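Local coordinates for protein malonyl-CoA decarboxylase (Rhodopseudomonas palustris, PDB 4KSA) that probably catalyses the decarboxylation of malonyl-CoA and carries a magnesium ion at a subunit interface, at residues 117-127 / 156-167; 136-144 / 271-279. All coordinates share one frame; numbering follows the deposited sequence.

Contact 1: residues 117-127 / 156-167. With MG (magnesium ion), chain E.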
loop_
_atom_site.group_PDB
_atom_site.type_symbol
_atom_site.label_atom_id
_atom_site.label_comp_id
_atom_site.label_asym_id
_atom_site.label_seq_id
_atom_site.Cartn_x
_atom_site.Cartn_y
_atom_site.Cartn_z
ATOM N N PRO A 117 -18.972 -23.447 29.353
ATOM C CA PRO A 117 -18.837 -22.584 30.527
ATOM C C PRO A 117 -18.993 -21.118 30.160
ATOM O O PRO A 117 -18.662 -20.696 29.044
ATOM C CB PRO A 117 -17.434 -22.907 31.027
ATOM C CG PRO A 117 -16.709 -23.283 29.784
ATOM C CD PRO A 117 -17.704 -24.145 29.073
ATOM N N ARG A 118 -19.490 -20.341 31.111
ATOM C CA ARG A 118 -19.694 -18.921 30.910
ATOM C C ARG A 118 -18.392 -18.156 30.657
ATOM O O ARG A 118 -18.425 -16.987 30.253
ATOM C CB ARG A 118 -20.412 -18.334 32.120
ATOM C CG ARG A 118 -21.742 -18.989 32.405
ATOM C CD ARG A 118 -22.566 -18.092 33.311
ATOM N NE ARG A 118 -21.963 -17.959 34.635
ATOM C CZ ARG A 118 -22.081 -16.872 35.395
ATOM N NH1 ARG A 118 -22.785 -15.825 34.956
ATOM N NH2 ARG A 118 -21.481 -16.824 36.583
ATOM N N ARG A 119 -17.260 -18.810 30.912
ATOM C CA ARG A 119 -15.940 -18.217 30.712
ATOM C C ARG A 119 -15.783 -17.782 29.264
ATOM O O ARG A 119 -15.278 -16.703 28.965
ATOM C CB ARG A 119 -14.837 -19.237 30.982
ATOM C CG ARG A 119 -14.681 -19.692 32.400
ATOM C CD ARG A 119 -13.310 -20.327 32.596
ATOM N NE ARG A 119 -13.295 -21.718 32.178
ATOM C CZ ARG A 119 -14.010 -22.659 32.766
ATOM N NH1 ARG A 119 -13.952 -23.903 32.334
ATOM N NH2 ARG A 119 -14.775 -22.343 33.793
ATOM N N GLN A 120 -16.191 -18.662 28.363
ATOM C CA GLN A 120 -16.092 -18.399 26.947
ATOM C C GLN A 120 -16.790 -17.101 26.519
ATOM O O GLN A 120 -16.171 -16.215 25.923
ATOM C CB GLN A 120 -16.675 -19.577 26.192
ATOM C CG GLN A 120 -16.163 -20.908 26.688
ATOM C CD GLN A 120 -15.842 -21.851 25.555
ATOM O OE1 GLN A 120 -16.233 -21.613 24.401
ATOM N NE2 GLN A 120 -15.135 -22.932 25.869
ATOM N N GLU A 121 -18.078 -16.991 26.815
ATOM C CA GLU A 121 -18.812 -15.806 26.440
ATOM C C GLU A 121 -18.155 -14.570 27.042
ATOM O O GLU A 121 -18.141 -13.508 26.416
ATOM C CB GLU A 121 -20.265 -15.925 26.904
ATOM C CG GLU A 121 -21.178 -14.812 26.398
ATOM C CD GLU A 121 -21.075 -14.632 24.885
ATOM O OE1 GLU A 121 -20.950 -15.661 24.165
ATOM O OE2 GLU A 121 -21.126 -13.469 24.423
ATOM N N LEU A 122 -17.611 -14.708 28.252
ATOM C CA LEU A 122 -16.948 -13.599 28.931
ATOM C C LEU A 122 -15.663 -13.167 28.204
ATOM O O LEU A 122 -15.372 -11.961 28.080
ATOM C CB LEU A 122 -16.589 -13.982 30.370
ATOM C CG LEU A 122 -15.794 -12.894 31.104
ATOM C CD1 LEU A 122 -16.670 -11.630 31.196
ATOM C CD2 LEU A 122 -15.341 -13.385 32.484
ATOM N N ILE A 123 -14.879 -14.152 27.752
ATOM C CA ILE A 123 -13.649 -13.858 27.035
ATOM C C ILE A 123 -14.005 -13.258 25.667
ATOM O O ILE A 123 -13.416 -12.246 25.248
ATOM C CB ILE A 123 -12.769 -15.139 26.891
ATOM C CG1 ILE A 123 -12.338 -15.621 28.283
ATOM C CG2 ILE A 123 -11.511 -14.849 26.088
ATOM C CD1 ILE A 123 -11.522 -16.914 28.274
ATOM N N ARG A 124 -14.981 -13.865 24.984
ATOM C CA ARG A 124 -15.405 -13.372 23.666
ATOM C C ARG A 124 -15.807 -11.924 23.726
ATOM O O ARG A 124 -15.516 -11.160 22.804
ATOM C CB ARG A 124 -16.571 -14.176 23.096
ATOM C CG ARG A 124 -16.139 -15.467 22.448
ATOM C CD ARG A 124 -17.261 -16.060 21.632
ATOM N NE ARG A 124 -18.295 -16.618 22.484
ATOM C CZ ARG A 124 -18.351 -17.896 22.835
ATOM N NH1 ARG A 124 -17.437 -18.743 22.389
ATOM N NH2 ARG A 124 -19.300 -18.315 23.654
ATOM N N ARG A 125 -16.468 -11.536 24.808
ATOM C CA ARG A 125 -16.889 -10.158 24.945
ATOM C C ARG A 125 -15.733 -9.240 25.291
ATOM O O ARG A 125 -15.662 -8.124 24.790
ATOM C CB ARG A 125 -17.991 -10.056 25.990
ATOM C CG ARG A 125 -19.215 -10.835 25.581
ATOM C CD ARG A 125 -20.436 -10.476 26.404
ATOM N NE ARG A 125 -21.571 -11.278 25.962
ATOM C CZ ARG A 125 -22.848 -10.963 26.159
ATOM N NH1 ARG A 125 -23.183 -9.850 26.815
ATOM N NH2 ARG A 125 -23.797 -11.740 25.646
ATOM N N LEU A 126 -14.820 -9.704 26.136
ATOM C CA LEU A 126 -13.671 -8.891 26.529
ATOM C C LEU A 126 -12.776 -8.628 25.343
ATOM O O LEU A 126 -11.971 -7.709 25.355
ATOM C CB LEU A 126 -12.860 -9.604 27.600
ATOM C CG LEU A 126 -13.521 -9.734 28.965
ATOM C CD1 LEU A 126 -12.613 -10.523 29.884
ATOM C CD2 LEU A 126 -13.788 -8.337 29.531
ATOM N N ASN A 127 -12.931 -9.450 24.313
ATOM C CA ASN A 127 -12.128 -9.333 23.113
ATOM C C ASN A 127 -12.581 -8.194 22.227
ATOM O O ASN A 127 -11.921 -7.869 21.247
ATOM C CB ASN A 127 -12.162 -10.645 22.333
ATOM C CG ASN A 127 -11.120 -10.691 21.247
ATOM O OD1 ASN A 127 -9.960 -10.371 21.475
ATOM N ND2 ASN A 127 -11.525 -11.097 20.062
ATOM N N VAL A 156 -9.533 -23.362 32.768
ATOM C CA VAL A 156 -9.761 -22.005 32.318
ATOM C C VAL A 156 -8.882 -21.882 31.080
ATOM O O VAL A 156 -9.279 -21.312 30.069
ATOM C CB VAL A 156 -9.308 -20.972 33.353
ATOM C CG1 VAL A 156 -9.262 -19.581 32.712
ATOM C CG2 VAL A 156 -10.256 -20.993 34.548
ATOM N N ASP A 157 -7.687 -22.452 31.161
ATOM C CA ASP A 157 -6.763 -22.395 30.054
ATOM C C ASP A 157 -7.337 -23.097 28.830
ATOM O O ASP A 157 -7.084 -22.685 27.696
ATOM C CB ASP A 157 -5.439 -23.043 30.420
ATOM C CG ASP A 157 -4.456 -23.017 29.270
ATOM O OD1 ASP A 157 -3.959 -24.096 28.853
ATOM O OD2 ASP A 157 -4.195 -21.907 28.770
ATOM N N ASP A 158 -8.103 -24.157 29.059
ATOM C CA ASP A 158 -8.687 -24.894 27.949
ATOM C C ASP A 158 -9.675 -24.038 27.171
ATOM O O ASP A 158 -9.824 -24.203 25.960
ATOM C CB ASP A 158 -9.377 -26.176 28.440
ATOM C CG ASP A 158 -8.390 -27.286 28.793
ATOM O OD1 ASP A 158 -8.859 -28.400 29.122
ATOM O OD2 ASP A 158 -7.161 -27.056 28.750
ATOM N N ASP A 159 -10.347 -23.119 27.850
ATOM C CA ASP A 159 -11.297 -22.269 27.152
ATOM C C ASP A 159 -10.572 -21.196 26.350
ATOM O O ASP A 159 -11.016 -20.813 25.263
ATOM C CB ASP A 159 -12.279 -21.637 28.145
ATOM C CG ASP A 159 -13.308 -22.636 28.649
ATOM O OD1 ASP A 159 -13.724 -22.534 29.823
ATOM O OD2 ASP A 159 -13.703 -23.523 27.859
ATOM N N PHE A 160 -9.452 -20.720 26.884
ATOM C CA PHE A 160 -8.662 -19.711 26.198
ATOM C C PHE A 160 -8.136 -20.284 24.893
ATOM O O PHE A 160 -8.173 -19.628 23.861
ATOM C CB PHE A 160 -7.484 -19.262 27.071
ATOM C CG PHE A 160 -7.815 -18.136 27.997
ATOM C CD1 PHE A 160 -7.828 -16.831 27.538
ATOM C CD2 PHE A 160 -8.120 -18.376 29.330
ATOM C CE1 PHE A 160 -8.133 -15.774 28.391
ATOM C CE2 PHE A 160 -8.426 -17.328 30.188
ATOM C CZ PHE A 160 -8.428 -16.027 29.711
ATOM N N VAL A 161 -7.644 -21.515 24.953
ATOM C CA VAL A 161 -7.099 -22.179 23.782
ATOM C C VAL A 161 -8.178 -22.387 22.716
ATOM O O VAL A 161 -7.908 -22.237 21.531
ATOM C CB VAL A 161 -6.440 -23.532 24.171
ATOM C CG1 VAL A 161 -5.972 -24.288 22.925
ATOM C CG2 VAL A 161 -5.249 -23.277 25.079
ATOM N N HIS A 162 -9.400 -22.707 23.115
ATOM C CA HIS A 162 -10.438 -22.897 22.116
ATOM C C HIS A 162 -10.689 -21.602 21.337
ATOM O O HIS A 162 -10.827 -21.628 20.118
ATOM C CB HIS A 162 -11.744 -23.378 22.760
ATOM C CG HIS A 162 -12.865 -23.569 21.781
ATOM N ND1 HIS A 162 -12.843 -24.540 20.801
ATOM C CD2 HIS A 162 -14.024 -22.886 21.606
ATOM C CE1 HIS A 162 -13.938 -24.447 20.065
ATOM N NE2 HIS A 162 -14.670 -23.451 20.533
ATOM N N LEU A 163 -10.745 -20.474 22.034
ATOM C CA LEU A 163 -10.993 -19.195 21.368
ATOM C C LEU A 163 -9.772 -18.666 20.599
ATOM O O LEU A 163 -9.913 -18.280 19.432
ATOM C CB LEU A 163 -11.493 -18.157 22.380
ATOM C CG LEU A 163 -12.779 -18.588 23.109
ATOM C CD1 LEU A 163 -13.036 -17.712 24.328
ATOM C CD2 LEU A 163 -13.950 -18.535 22.143
ATOM N N PHE A 164 -8.596 -18.664 21.237
ATOM C CA PHE A 164 -7.352 -18.210 20.607
ATOM C C PHE A 164 -7.098 -18.993 19.323
ATOM O O PHE A 164 -6.671 -18.434 18.305
ATOM C CB PHE A 164 -6.135 -18.426 21.518
ATOM C CG PHE A 164 -5.970 -17.394 22.585
ATOM C CD1 PHE A 164 -4.802 -17.352 23.336
ATOM C CD2 PHE A 164 -6.989 -16.481 22.865
ATOM C CE1 PHE A 164 -4.638 -16.418 24.361
ATOM C CE2 PHE A 164 -6.849 -15.539 23.884
ATOM C CZ PHE A 164 -5.662 -15.508 24.637
ATOM N N THR A 165 -7.342 -20.296 19.381
ATOM C CA THR A 165 -7.143 -21.140 18.220
ATOM C C THR A 165 -7.996 -20.632 17.067
ATOM O O THR A 165 -7.522 -20.512 15.930
ATOM C CB THR A 165 -7.509 -22.599 18.527
ATOM O OG1 THR A 165 -6.489 -23.166 19.354
ATOM C CG2 THR A 165 -7.633 -23.408 17.252
ATOM N N SER A 166 -9.254 -20.316 17.362
ATOM C CA SER A 166 -10.137 -19.825 16.326
ATOM C C SER A 166 -9.773 -18.416 15.871
ATOM O O SER A 166 -9.977 -18.069 14.710
ATOM C CB SER A 166 -11.577 -19.844 16.799
ATOM O OG SER A 166 -12.422 -19.480 15.724
ATOM N N TRP A 167 -9.228 -17.603 16.767
ATOM C CA TRP A 167 -8.871 -16.243 16.388
ATOM C C TRP A 167 -7.559 -16.141 15.627
ATOM O O TRP A 167 -7.464 -15.393 14.661
ATOM C CB TRP A 167 -8.767 -15.332 17.609
ATOM C CG TRP A 167 -9.986 -15.261 18.429
ATOM C CD1 TRP A 167 -11.227 -15.705 18.098
ATOM C CD2 TRP A 167 -10.079 -14.741 19.755
ATOM N NE1 TRP A 167 -12.091 -15.502 19.142
ATOM C CE2 TRP A 167 -11.409 -14.911 20.174
ATOM C CE3 TRP A 167 -9.160 -14.145 20.633
ATOM C CZ2 TRP A 167 -11.851 -14.514 21.440
ATOM C CZ3 TRP A 167 -9.591 -13.752 21.883
ATOM C CH2 TRP A 167 -10.930 -13.937 22.279
HETATM MG MG MG E . -17.028 -23.285 19.856
#

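Contact 2: residues 136-144 / 271-279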
loop_
_atom_site.group_PDB
_atom_site.type_symbol
_atom_site.label_atom_id
_atom_site.label_comp_id
_atom_site.label_asym_id
_atom_site.label_seq_id
_atom_site.Cartn_x
_atom_site.Cartn_y
_atom_site.Cartn_z
ATOM N N LEU A 136 -5.981 -10.154 26.620
ATOM C CA LEU A 136 -6.343 -11.539 26.864
ATOM C C LEU A 136 -5.135 -12.452 26.801
ATOM O O LEU A 136 -5.080 -13.457 27.498
ATOM C CB LEU A 136 -7.388 -12.029 25.862
ATOM C CG LEU A 136 -8.869 -11.875 26.220
ATOM C CD1 LEU A 136 -9.144 -12.444 27.609
ATOM C CD2 LEU A 136 -9.236 -10.435 26.188
ATOM N N VAL A 137 -4.165 -12.119 25.964
ATOM C CA VAL A 137 -2.980 -12.952 25.868
ATOM C C VAL A 137 -2.193 -12.816 27.158
ATOM O O VAL A 137 -1.685 -13.806 27.701
ATOM C CB VAL A 137 -2.080 -12.546 24.678
ATOM C CG1 VAL A 137 -0.739 -13.280 24.751
ATOM C CG2 VAL A 137 -2.795 -12.864 23.364
ATOM N N LYS A 138 -2.102 -11.582 27.647
ATOM C CA LYS A 138 -1.379 -11.298 28.877
ATOM C C LYS A 138 -2.072 -11.999 30.025
ATOM O O LYS A 138 -1.419 -12.532 30.908
ATOM C CB LYS A 138 -1.302 -9.793 29.135
ATOM C CG LYS A 138 0.122 -9.212 29.022
ATOM C CD LYS A 138 0.701 -9.373 27.599
ATOM C CE LYS A 138 -0.046 -8.483 26.563
ATOM N NZ LYS A 138 0.134 -8.853 25.114
HETATM N N MSE A 139 -3.399 -12.018 29.990
HETATM C CA MSE A 139 -4.194 -12.675 31.025
HETATM C C MSE A 139 -4.010 -14.193 30.960
HETATM O O MSE A 139 -3.940 -14.869 31.978
HETATM C CB MSE A 139 -5.672 -12.310 30.850
HETATM C CG MSE A 139 -6.611 -12.875 31.937
HETATM SE SE MSE A 139 -8.415 -12.127 31.851
HETATM C CE MSE A 139 -9.407 -13.693 31.378
ATOM N N ARG A 140 -3.921 -14.729 29.756
ATOM C CA ARG A 140 -3.734 -16.150 29.613
ATOM C C ARG A 140 -2.342 -16.508 30.129
ATOM O O ARG A 140 -2.120 -17.578 30.682
ATOM C CB ARG A 140 -3.894 -16.553 28.147
ATOM C CG ARG A 140 -4.153 -18.036 27.965
ATOM C CD ARG A 140 -3.353 -18.620 26.813
ATOM N NE ARG A 140 -3.326 -20.068 26.941
ATOM C CZ ARG A 140 -2.544 -20.878 26.246
ATOM N NH1 ARG A 140 -2.607 -22.185 26.460
ATOM N NH2 ARG A 140 -1.705 -20.392 25.348
ATOM N N GLU A 141 -1.397 -15.601 29.945
ATOM C CA GLU A 141 -0.035 -15.831 30.426
ATOM C C GLU A 141 -0.080 -16.029 31.952
ATOM O O GLU A 141 0.610 -16.889 32.498
ATOM C CB GLU A 141 0.848 -14.636 30.075
ATOM C CG GLU A 141 2.280 -14.752 30.527
ATOM C CD GLU A 141 3.097 -13.504 30.193
ATOM O OE1 GLU A 141 4.245 -13.408 30.675
ATOM O OE2 GLU A 141 2.601 -12.621 29.442
ATOM N N ALA A 142 -0.916 -15.226 32.615
ATOM C CA ALA A 142 -1.104 -15.280 34.058
ATOM C C ALA A 142 -1.688 -16.613 34.498
ATOM O O ALA A 142 -1.183 -17.238 35.426
ATOM C CB ALA A 142 -2.015 -14.157 34.504
ATOM N N VAL A 143 -2.754 -17.062 33.845
ATOM C CA VAL A 143 -3.315 -18.331 34.260
ATOM C C VAL A 143 -2.293 -19.438 33.983
ATOM O O VAL A 143 -2.209 -20.401 34.735
ATOM C CB VAL A 143 -4.697 -18.624 33.585
ATOM C CG1 VAL A 143 -5.064 -17.506 32.655
ATOM C CG2 VAL A 143 -4.677 -19.963 32.869
ATOM N N LEU A 144 -1.498 -19.299 32.924
ATOM C CA LEU A 144 -0.500 -20.326 32.638
ATOM C C LEU A 144 0.525 -20.367 33.753
ATOM O O LEU A 144 0.987 -21.438 34.141
ATOM C CB LEU A 144 0.209 -20.071 31.301
ATOM C CG LEU A 144 -0.563 -20.636 30.106
ATOM C CD1 LEU A 144 0.024 -20.193 28.776
ATOM C CD2 LEU A 144 -0.552 -22.132 30.222
ATOM N N THR A 271 7.418 -15.367 20.821
ATOM C CA THR A 271 7.516 -14.198 21.689
ATOM C C THR A 271 6.452 -13.911 22.709
ATOM O O THR A 271 6.679 -13.131 23.625
ATOM C CB THR A 271 7.688 -12.918 20.867
ATOM O OG1 THR A 271 6.418 -12.515 20.332
ATOM C CG2 THR A 271 8.672 -13.163 19.729
ATOM N N GLN A 272 5.293 -14.521 22.563
ATOM C CA GLN A 272 4.212 -14.263 23.498
ATOM C C GLN A 272 3.916 -15.447 24.398
ATOM O O GLN A 272 3.307 -16.427 23.967
ATOM C CB GLN A 272 2.936 -13.875 22.735
ATOM C CG GLN A 272 3.122 -12.780 21.699
ATOM C CD GLN A 272 3.693 -11.514 22.296
ATOM O OE1 GLN A 272 4.773 -11.070 21.917
ATOM N NE2 GLN A 272 2.971 -10.927 23.237
ATOM N N GLN A 273 4.349 -15.344 25.651
ATOM C CA GLN A 273 4.109 -16.373 26.658
ATOM C C GLN A 273 2.664 -16.886 26.617
ATOM O O GLN A 273 2.434 -18.099 26.658
ATOM C CB GLN A 273 4.416 -15.806 28.041
ATOM C CG GLN A 273 5.861 -15.975 28.436
ATOM C CD GLN A 273 6.266 -17.446 28.482
ATOM O OE1 GLN A 273 7.457 -17.781 28.446
ATOM N NE2 GLN A 273 5.268 -18.335 28.571
ATOM N N GLY A 274 1.706 -15.953 26.524
ATOM C CA GLY A 274 0.298 -16.296 26.472
ATOM C C GLY A 274 -0.153 -17.007 25.207
ATOM O O GLY A 274 -1.330 -17.368 25.079
ATOM N N LEU A 275 0.762 -17.202 24.259
ATOM C CA LEU A 275 0.402 -17.886 23.027
ATOM C C LEU A 275 0.946 -19.295 23.022
ATOM O O LEU A 275 0.686 -20.064 22.104
ATOM C CB LEU A 275 0.901 -17.123 21.804
ATOM C CG LEU A 275 0.151 -15.804 21.571
ATOM C CD1 LEU A 275 0.707 -15.102 20.332
ATOM C CD2 LEU A 275 -1.359 -16.084 21.446
ATOM N N ALA A 276 1.687 -19.640 24.069
ATOM C CA ALA A 276 2.242 -20.982 24.192
ATOM C C ALA A 276 1.175 -22.034 23.922
ATOM O O ALA A 276 0.060 -21.960 24.443
ATOM C CB ALA A 276 2.811 -21.182 25.575
ATOM N N GLY A 277 1.515 -23.006 23.087
ATOM C CA GLY A 277 0.571 -24.061 22.790
ATOM C C GLY A 277 -0.436 -23.762 21.704
ATOM O O GLY A 277 -1.349 -24.558 21.478
ATOM N N ILE A 278 -0.301 -22.617 21.043
ATOM C CA ILE A 278 -1.218 -22.279 19.964
ATOM C C ILE A 278 -0.444 -22.530 18.685
ATOM O O ILE A 278 0.671 -22.029 18.534
ATOM C CB ILE A 278 -1.677 -20.805 20.027
ATOM C CG1 ILE A 278 -2.841 -20.661 21.000
ATOM C CG2 ILE A 278 -2.161 -20.352 18.671
ATOM C CD1 ILE A 278 -2.563 -21.157 22.390
ATOM N N SER A 279 -1.028 -23.321 17.787
ATOM C CA SER A 279 -0.396 -23.667 16.517
ATOM C C SER A 279 -0.575 -22.614 15.442
ATOM O O SER A 279 -1.641 -22.034 15.301
ATOM C CB SER A 279 -0.955 -24.992 15.991
ATOM O OG SER A 279 -0.586 -25.208 14.630
HETATM O O HOH W 1 1.911 -13.396 27.052
#

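Contact 1: residues 117-127 / 156-167
The short helix segments 118-126 and 156-167 cross at -48°, with their axes 9.6 Å apart at closest approach. Q120 and D159 mark the nearest backbones, CA to CA 6.2 Å. This is helix-helix packing in the helical N-terminal domain of malonyl-CoA decarboxylase, polar at one end and apolar further along. D159 is the polar hub. Its OD1 forms a salt bridge to R119 NE at 2.5 Å. Its OD2 accepts a hydrogen bond from Q120 NE2, also at 2.5 Å. The Q120 donor lies above the carboxylate plane, and amide and carboxylate are turned 75° apart. Two different side chains thus hold the two oxygens, which should limit rotation of the buried carboxylate. R119 NH1 also lies close to D159 OD1, while R119 NH2 bonds to L81 O.

I123 leads the apolar part. Its CD1 sits almost over the middle of the F160 ring, 3.5 Å from the centroid, a CH-pi contact. L163 splits its two methyls: CD1 packs on I123 CB at 3.6 Å, while CD2 lies against R124. The R124 guanidinium is directed to E121 and E116, so it meets L163 as packing. At the far end N127 has CG anti to its backbone N (chi1 -168°), which lays the amide over one face of W167, with CG 3.4 Å from CH2. N127 OD1 also hydrogen-bonds to T133.

H162 points its CB toward helix 118-126, and its CD2 lies near Q120 OE1. The imidazole serves the subunit interface: H162 of the second subunit binds the same magnesium ion, and H162 NE2 of this chain ligates it at 2.5 Å.

Contact 2: residues 136-144 / 271-279
R140 reaches from helix 136-144 into the loop 271-279 and grips two of its carbonyls. The loop is a 3-10 turn (273-275) running into a type II beta turn (L275 to I278), and it joins the C-terminal domain to an N-terminal-domain helix. With CG anti to the backbone N (chi1 -162°) and a bend at chi2, the R140 chain brings NH2 to both carbonyls. NH2 donates to A276 O at 2.5 Å and to G274 O at 3.1 Å, both near the guanidinium plane. The A276 bond comes closer to the carbonyl plane, while NH2 stands above that of G274. G274 also rests on the helix backbone: its CA makes a CA-H...O contact with V137 O at 3.4 Å, and a side chain there would clash. G274 N is served by a water, which in turn donates to E141 OE2 at 2.6 Å.

In the next shell, D157 takes R140 NE in a salt bridge. A leucine in place of R140 would probably leave G274 O and A276 O without this donor and D157 without its cationic partner. L144 CD1 covers the guanidinium, 3.6 Å above its plane and over its centre.

Contacts 1 and 2 have centres 12 Å apart and are joined through helix 154-167, which packs on helix 118-126 and on helix 132-146. Their segments alternate along the chain: 117-127, 136-144, 156-167, then 271-279 after strand 262-270 of the C-terminal domain. The two contacts also touch directly: F160 packs on M139, V161 on R140, and F164 CE1 lies 3.5 Å from G274 O. Contact 1 thus lies within the N-terminal domain, while contact 2 ties that domain to the C-terminal one. The I278 side chain lies about 9 Å from that of H162, the magnesium ligand at the subunit interface, though no other chain touches contact 2.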